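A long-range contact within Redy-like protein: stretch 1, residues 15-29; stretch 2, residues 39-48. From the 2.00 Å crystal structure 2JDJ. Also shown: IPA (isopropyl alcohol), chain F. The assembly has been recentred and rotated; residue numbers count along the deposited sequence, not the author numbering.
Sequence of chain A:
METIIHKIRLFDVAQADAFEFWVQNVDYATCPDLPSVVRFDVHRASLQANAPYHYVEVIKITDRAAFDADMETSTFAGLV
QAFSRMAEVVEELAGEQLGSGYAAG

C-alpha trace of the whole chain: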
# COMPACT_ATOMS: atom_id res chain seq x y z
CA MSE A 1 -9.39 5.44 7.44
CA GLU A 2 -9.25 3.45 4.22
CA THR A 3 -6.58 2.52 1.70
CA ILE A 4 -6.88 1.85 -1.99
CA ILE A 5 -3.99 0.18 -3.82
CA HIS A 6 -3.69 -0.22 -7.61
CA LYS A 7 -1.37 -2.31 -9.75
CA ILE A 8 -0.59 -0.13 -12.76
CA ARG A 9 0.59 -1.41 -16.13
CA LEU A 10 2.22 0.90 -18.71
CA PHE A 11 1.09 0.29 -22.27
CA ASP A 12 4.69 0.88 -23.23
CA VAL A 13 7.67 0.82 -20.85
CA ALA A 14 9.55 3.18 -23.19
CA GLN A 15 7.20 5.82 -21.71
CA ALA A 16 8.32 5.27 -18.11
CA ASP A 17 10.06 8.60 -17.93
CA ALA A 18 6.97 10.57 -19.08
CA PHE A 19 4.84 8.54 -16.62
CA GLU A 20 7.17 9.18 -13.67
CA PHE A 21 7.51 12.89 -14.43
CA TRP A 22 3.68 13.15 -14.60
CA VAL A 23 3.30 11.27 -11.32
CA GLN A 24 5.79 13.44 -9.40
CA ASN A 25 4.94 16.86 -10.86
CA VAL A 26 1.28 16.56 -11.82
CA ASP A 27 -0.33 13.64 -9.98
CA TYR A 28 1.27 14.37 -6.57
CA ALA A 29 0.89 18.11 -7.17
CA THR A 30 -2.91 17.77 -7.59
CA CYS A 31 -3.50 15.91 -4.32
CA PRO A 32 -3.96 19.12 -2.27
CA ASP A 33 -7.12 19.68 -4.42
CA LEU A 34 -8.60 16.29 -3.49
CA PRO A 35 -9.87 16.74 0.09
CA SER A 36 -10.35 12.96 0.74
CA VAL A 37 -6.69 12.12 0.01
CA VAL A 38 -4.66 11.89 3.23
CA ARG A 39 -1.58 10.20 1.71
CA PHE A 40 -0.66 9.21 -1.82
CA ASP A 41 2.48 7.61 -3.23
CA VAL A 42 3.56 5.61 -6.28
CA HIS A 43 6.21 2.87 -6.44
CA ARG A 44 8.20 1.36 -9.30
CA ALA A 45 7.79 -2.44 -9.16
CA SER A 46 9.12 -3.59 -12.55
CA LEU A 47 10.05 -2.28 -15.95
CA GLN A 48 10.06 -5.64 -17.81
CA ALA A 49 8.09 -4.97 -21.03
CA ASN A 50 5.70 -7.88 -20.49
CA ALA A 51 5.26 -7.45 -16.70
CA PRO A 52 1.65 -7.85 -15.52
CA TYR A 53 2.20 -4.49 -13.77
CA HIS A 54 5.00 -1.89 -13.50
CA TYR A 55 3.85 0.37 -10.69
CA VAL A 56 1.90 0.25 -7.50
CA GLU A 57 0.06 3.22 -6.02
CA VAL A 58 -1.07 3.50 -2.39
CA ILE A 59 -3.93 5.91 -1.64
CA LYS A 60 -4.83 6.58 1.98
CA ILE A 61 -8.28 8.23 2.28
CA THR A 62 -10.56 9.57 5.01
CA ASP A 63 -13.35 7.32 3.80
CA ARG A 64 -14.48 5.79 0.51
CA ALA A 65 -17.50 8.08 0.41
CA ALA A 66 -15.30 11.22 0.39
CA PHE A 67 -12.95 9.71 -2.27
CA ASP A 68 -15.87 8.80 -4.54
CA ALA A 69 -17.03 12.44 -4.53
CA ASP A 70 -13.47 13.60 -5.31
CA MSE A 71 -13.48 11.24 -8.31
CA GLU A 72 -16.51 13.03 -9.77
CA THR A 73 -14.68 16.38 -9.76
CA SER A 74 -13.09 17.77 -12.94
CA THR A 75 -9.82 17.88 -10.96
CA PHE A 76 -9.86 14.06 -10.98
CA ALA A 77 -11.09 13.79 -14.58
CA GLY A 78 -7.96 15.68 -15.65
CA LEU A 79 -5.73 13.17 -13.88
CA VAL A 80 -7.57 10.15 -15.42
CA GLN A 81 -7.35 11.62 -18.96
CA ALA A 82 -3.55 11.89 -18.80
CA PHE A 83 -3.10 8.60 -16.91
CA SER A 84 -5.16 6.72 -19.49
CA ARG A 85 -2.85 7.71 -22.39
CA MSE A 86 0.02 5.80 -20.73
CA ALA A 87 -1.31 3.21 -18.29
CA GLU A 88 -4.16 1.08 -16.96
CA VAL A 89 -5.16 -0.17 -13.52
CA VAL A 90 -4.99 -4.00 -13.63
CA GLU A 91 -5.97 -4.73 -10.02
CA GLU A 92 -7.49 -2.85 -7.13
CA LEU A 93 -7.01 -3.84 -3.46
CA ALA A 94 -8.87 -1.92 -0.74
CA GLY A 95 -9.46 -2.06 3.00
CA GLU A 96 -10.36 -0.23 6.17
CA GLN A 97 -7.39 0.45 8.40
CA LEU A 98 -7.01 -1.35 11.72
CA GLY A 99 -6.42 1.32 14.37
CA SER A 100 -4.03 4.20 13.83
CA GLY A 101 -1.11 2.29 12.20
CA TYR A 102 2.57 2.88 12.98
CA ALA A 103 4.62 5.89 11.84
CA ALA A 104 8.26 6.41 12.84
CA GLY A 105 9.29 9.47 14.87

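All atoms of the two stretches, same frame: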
# COMPACT_ATOMS: atom_id res chain seq x y z
N GLN A 15 7.78 4.59 -22.28
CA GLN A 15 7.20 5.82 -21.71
C GLN A 15 7.38 6.04 -20.22
O GLN A 15 6.79 6.96 -19.65
CB GLN A 15 5.70 5.88 -21.98
CG GLN A 15 5.36 6.68 -23.20
CD GLN A 15 3.88 6.77 -23.44
OE1 GLN A 15 3.12 5.82 -23.19
NE2 GLN A 15 3.46 7.92 -23.95
N ALA A 16 8.19 5.20 -19.57
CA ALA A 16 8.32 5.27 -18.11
C ALA A 16 8.69 6.67 -17.67
O ALA A 16 8.16 7.17 -16.67
CB ALA A 16 9.35 4.27 -17.60
N ASP A 17 9.59 7.31 -18.39
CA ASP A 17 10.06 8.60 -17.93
C ASP A 17 8.98 9.70 -17.98
O ASP A 17 8.88 10.49 -17.05
CB ASP A 17 11.31 9.00 -18.66
CG ASP A 17 11.03 9.52 -20.01
OD1 ASP A 17 10.13 8.94 -20.65
OD2 ASP A 17 11.66 10.54 -20.37
N ALA A 18 8.15 9.70 -19.02
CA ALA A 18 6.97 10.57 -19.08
C ALA A 18 5.98 10.27 -17.95
O ALA A 18 5.46 11.19 -17.32
CB ALA A 18 6.29 10.44 -20.43
N PHE A 19 5.71 8.98 -17.72
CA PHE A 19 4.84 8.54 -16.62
C PHE A 19 5.34 9.07 -15.28
O PHE A 19 4.61 9.74 -14.55
CB PHE A 19 4.71 7.00 -16.57
CG PHE A 19 3.88 6.52 -15.43
CD1 PHE A 19 2.48 6.61 -15.48
CD2 PHE A 19 4.47 6.00 -14.29
CE1 PHE A 19 1.71 6.20 -14.43
CE2 PHE A 19 3.69 5.58 -13.20
CZ PHE A 19 2.31 5.68 -13.28
N GLU A 20 6.60 8.77 -14.96
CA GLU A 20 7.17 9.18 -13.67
C GLU A 20 7.25 10.69 -13.48
O GLU A 20 7.11 11.17 -12.37
CB GLU A 20 8.54 8.54 -13.44
CG GLU A 20 8.43 7.02 -13.38
CD GLU A 20 9.67 6.30 -12.89
OE1 GLU A 20 10.50 6.93 -12.20
OE2 GLU A 20 9.79 5.08 -13.18
N PHE A 21 7.49 11.44 -14.56
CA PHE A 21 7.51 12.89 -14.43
C PHE A 21 6.09 13.41 -14.12
O PHE A 21 5.91 14.31 -13.29
CB PHE A 21 8.09 13.59 -15.68
CG PHE A 21 8.15 15.09 -15.52
CD1 PHE A 21 9.29 15.69 -14.97
CD2 PHE A 21 7.05 15.88 -15.86
CE1 PHE A 21 9.34 17.08 -14.78
CE2 PHE A 21 7.09 17.26 -15.65
CZ PHE A 21 8.23 17.85 -15.12
N TRP A 22 5.09 12.83 -14.81
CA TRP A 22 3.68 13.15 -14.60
C TRP A 22 3.27 12.82 -13.18
O TRP A 22 2.66 13.65 -12.49
CB TRP A 22 2.80 12.42 -15.62
CG TRP A 22 1.33 12.59 -15.33
CD1 TRP A 22 0.53 13.64 -15.71
CD2 TRP A 22 0.50 11.69 -14.58
NE1 TRP A 22 -0.76 13.44 -15.23
CE2 TRP A 22 -0.81 12.25 -14.55
CE3 TRP A 22 0.72 10.47 -13.94
CZ2 TRP A 22 -1.88 11.63 -13.88
CZ3 TRP A 22 -0.34 9.85 -13.28
CH2 TRP A 22 -1.63 10.43 -13.26
N VAL A 23 3.63 11.63 -12.70
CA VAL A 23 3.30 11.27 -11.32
C VAL A 23 3.86 12.31 -10.34
O VAL A 23 3.13 12.88 -9.54
CB VAL A 23 3.81 9.85 -10.94
CG1 VAL A 23 3.77 9.65 -9.42
CG2 VAL A 23 2.98 8.80 -11.66
N GLN A 24 5.16 12.57 -10.40
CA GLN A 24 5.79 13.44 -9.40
C GLN A 24 5.41 14.92 -9.48
O GLN A 24 5.35 15.60 -8.47
CB GLN A 24 7.30 13.29 -9.46
CG GLN A 24 7.77 11.99 -8.84
CD GLN A 24 9.28 11.83 -8.91
OE1 GLN A 24 9.79 10.82 -9.40
NE2 GLN A 24 10.00 12.83 -8.42
N ASN A 25 5.14 15.42 -10.68
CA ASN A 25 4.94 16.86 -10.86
C ASN A 25 3.52 17.26 -11.21
O ASN A 25 3.20 18.45 -11.26
CB ASN A 25 5.93 17.38 -11.89
CG ASN A 25 7.36 17.10 -11.49
OD1 ASN A 25 7.93 17.82 -10.68
ND2 ASN A 25 7.94 16.02 -12.02
N VAL A 26 2.67 16.27 -11.48
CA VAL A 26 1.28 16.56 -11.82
C VAL A 26 0.36 15.79 -10.87
O VAL A 26 -0.51 16.38 -10.21
CB VAL A 26 0.96 16.25 -13.29
CG1 VAL A 26 -0.44 16.72 -13.64
CG2 VAL A 26 1.96 16.96 -14.22
N ASP A 27 0.55 14.47 -10.80
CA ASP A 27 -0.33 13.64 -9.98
C ASP A 27 -0.19 14.01 -8.50
O ASP A 27 -1.18 14.36 -7.86
CB ASP A 27 -0.04 12.15 -10.25
CG ASP A 27 -1.19 11.23 -9.85
OD1 ASP A 27 -2.33 11.68 -9.57
OD2 ASP A 27 -0.94 10.02 -9.85
N TYR A 28 1.03 13.99 -7.97
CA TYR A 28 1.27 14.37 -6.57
C TYR A 28 0.84 15.82 -6.34
O TYR A 28 0.29 16.14 -5.31
CB TYR A 28 2.75 14.28 -6.17
CG TYR A 28 3.36 12.91 -6.03
CD1 TYR A 28 2.58 11.74 -5.98
CD2 TYR A 28 4.74 12.77 -5.92
CE1 TYR A 28 3.16 10.48 -5.84
CE2 TYR A 28 5.33 11.52 -5.78
CZ TYR A 28 4.54 10.38 -5.75
OH TYR A 28 5.13 9.14 -5.61
N ALA A 29 1.12 16.68 -7.32
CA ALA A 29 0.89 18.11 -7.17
C ALA A 29 -0.60 18.46 -7.10
O ALA A 29 -0.96 19.55 -6.65
CB ALA A 29 1.57 18.88 -8.31
N ARG A 39 -2.93 10.56 2.15
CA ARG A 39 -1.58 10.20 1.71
C ARG A 39 -1.70 9.56 0.34
O ARG A 39 -2.68 8.85 0.06
CB ARG A 39 -0.92 9.18 2.63
CG ARG A 39 -0.74 9.60 4.06
CD ARG A 39 0.07 8.58 4.81
NE ARG A 39 1.49 8.64 4.45
CZ ARG A 39 2.35 9.51 4.99
NH1 ARG A 39 3.62 9.49 4.63
NH2 ARG A 39 1.94 10.38 5.92
N PHE A 40 -0.72 9.82 -0.51
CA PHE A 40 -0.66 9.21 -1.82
C PHE A 40 0.79 9.05 -2.22
O PHE A 40 1.59 9.97 -2.05
CB PHE A 40 -1.38 10.06 -2.84
CG PHE A 40 -1.29 9.54 -4.23
CD1 PHE A 40 -1.92 8.35 -4.59
CD2 PHE A 40 -0.55 10.23 -5.19
CE1 PHE A 40 -1.84 7.87 -5.88
CE2 PHE A 40 -0.45 9.75 -6.50
CZ PHE A 40 -1.10 8.57 -6.84
N ASP A 41 1.14 7.87 -2.72
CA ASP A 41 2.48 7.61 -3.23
C ASP A 41 2.50 6.49 -4.25
O ASP A 41 1.66 5.59 -4.20
CB ASP A 41 3.50 7.38 -2.11
CG ASP A 41 2.94 6.61 -0.92
OD1 ASP A 41 2.65 7.24 0.13
OD2 ASP A 41 2.82 5.36 -1.03
N VAL A 42 3.45 6.57 -5.18
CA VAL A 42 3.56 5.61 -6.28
C VAL A 42 4.94 4.95 -6.20
O VAL A 42 5.90 5.59 -5.75
CB VAL A 42 3.35 6.31 -7.65
CG1 VAL A 42 3.53 5.33 -8.79
CG2 VAL A 42 1.93 6.92 -7.70
N HIS A 43 5.02 3.68 -6.62
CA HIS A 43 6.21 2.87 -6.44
C HIS A 43 6.49 2.04 -7.65
O HIS A 43 5.57 1.40 -8.18
CB HIS A 43 6.04 1.95 -5.22
CG HIS A 43 5.48 2.68 -4.05
ND1 HIS A 43 6.28 3.32 -3.13
CD2 HIS A 43 4.20 2.95 -3.70
CE1 HIS A 43 5.51 3.93 -2.24
NE2 HIS A 43 4.25 3.72 -2.56
N ARG A 44 7.76 2.05 -8.08
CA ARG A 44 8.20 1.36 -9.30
C ARG A 44 8.51 -0.08 -8.96
O ARG A 44 9.50 -0.34 -8.30
CB ARG A 44 9.47 2.01 -9.85
CG ARG A 44 9.94 1.46 -11.22
CD ARG A 44 11.32 2.07 -11.61
NE ARG A 44 11.37 3.52 -11.35
CZ ARG A 44 11.99 4.08 -10.31
NH1 ARG A 44 11.96 5.39 -10.18
NH2 ARG A 44 12.63 3.34 -9.41
N ALA A 45 7.68 -0.99 -9.45
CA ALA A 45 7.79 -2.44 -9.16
C ALA A 45 8.64 -3.22 -10.18
O ALA A 45 9.35 -4.15 -9.83
CB ALA A 45 6.40 -3.03 -9.08
N SER A 46 8.54 -2.83 -11.46
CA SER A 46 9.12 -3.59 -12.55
C SER A 46 9.04 -2.78 -13.80
O SER A 46 8.03 -2.08 -14.03
CB SER A 46 8.31 -4.87 -12.81
OG SER A 46 8.89 -5.61 -13.87
N LEU A 47 10.08 -2.88 -14.63
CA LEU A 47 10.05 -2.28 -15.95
C LEU A 47 10.35 -3.31 -17.06
O LEU A 47 10.81 -2.94 -18.11
CB LEU A 47 10.97 -1.04 -16.04
CG LEU A 47 10.46 0.25 -15.38
CD1 LEU A 47 11.49 1.37 -15.44
CD2 LEU A 47 9.10 0.73 -15.96
N GLN A 48 10.09 -4.59 -16.78
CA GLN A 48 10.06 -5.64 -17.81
C GLN A 48 8.91 -5.31 -18.78
O GLN A 48 7.81 -5.04 -18.33
CB GLN A 48 9.80 -7.01 -17.17
CG GLN A 48 10.98 -7.60 -16.38
CD GLN A 48 10.66 -8.99 -15.80
OE1 GLN A 48 10.39 -9.94 -16.54
NE2 GLN A 48 10.69 -9.11 -14.45
C1 IPA F . -4.59 11.21 -6.35
C2 IPA F . -5.11 10.28 -7.43
C3 IPA F . -5.38 8.91 -6.83
O2 IPA F . -4.14 10.16 -8.44

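The strongest link between the helix and the strand is the salt bridge between E20 and R44. It is bidentate: R44 NE donates to E20 OE2 and R44 NH1 to E20 OE1, each over 2.9 Å and nearly straight, with N-H...acceptor angles of 171° and 176°. The carboxylate meets the guanidinium at its edge, near its plane, where two N-H groups point the same way and match the two carboxylate oxygens. Both side chains leave the backbone toward the opposite stretch, and both have the length needed to meet between two backbones.

Toward the other end of the contact, Y28 makes a quite different polar link. V42 N donates to Y28 OH over 3.1 Å at 160°, so a side-chain hydroxyl takes up a strand amide. Tyrosine suits this place because its CA-to-CB bond points only sideways, yet the long ring carries the hydroxyl to the strand while offering carbon for packing. Y28 CD1 lies 3.6 Å from F40 CD2, and the two rings are steeply inclined, with planes at 81° and centroids 5.8 Å apart.

F40 also meets D27 at its ring edge, where D27 OD2 is 3.3 Å from F40 CZ; the rim hydrogens of a phenyl ring carry slight positive charge, which makes an oxygen acceptable there. The other carboxylate oxygen, D27 OD1, accepts a 2.6 Å hydrogen bond from O2 of the isopropyl alcohol, probably a crystallisation component, whose C1 lies over one face of F40.

Between these polar links sits V42, a compact branched side chain directed at the helix. Its CG2 packs 3.7 Å from V23 CG1, while its CG1 is 4.4 Å from F19 CE2. Beyond the strand, L47 CD2 reaches A16 CB at 3.9 Å, a small apolar contact near the start of the helix.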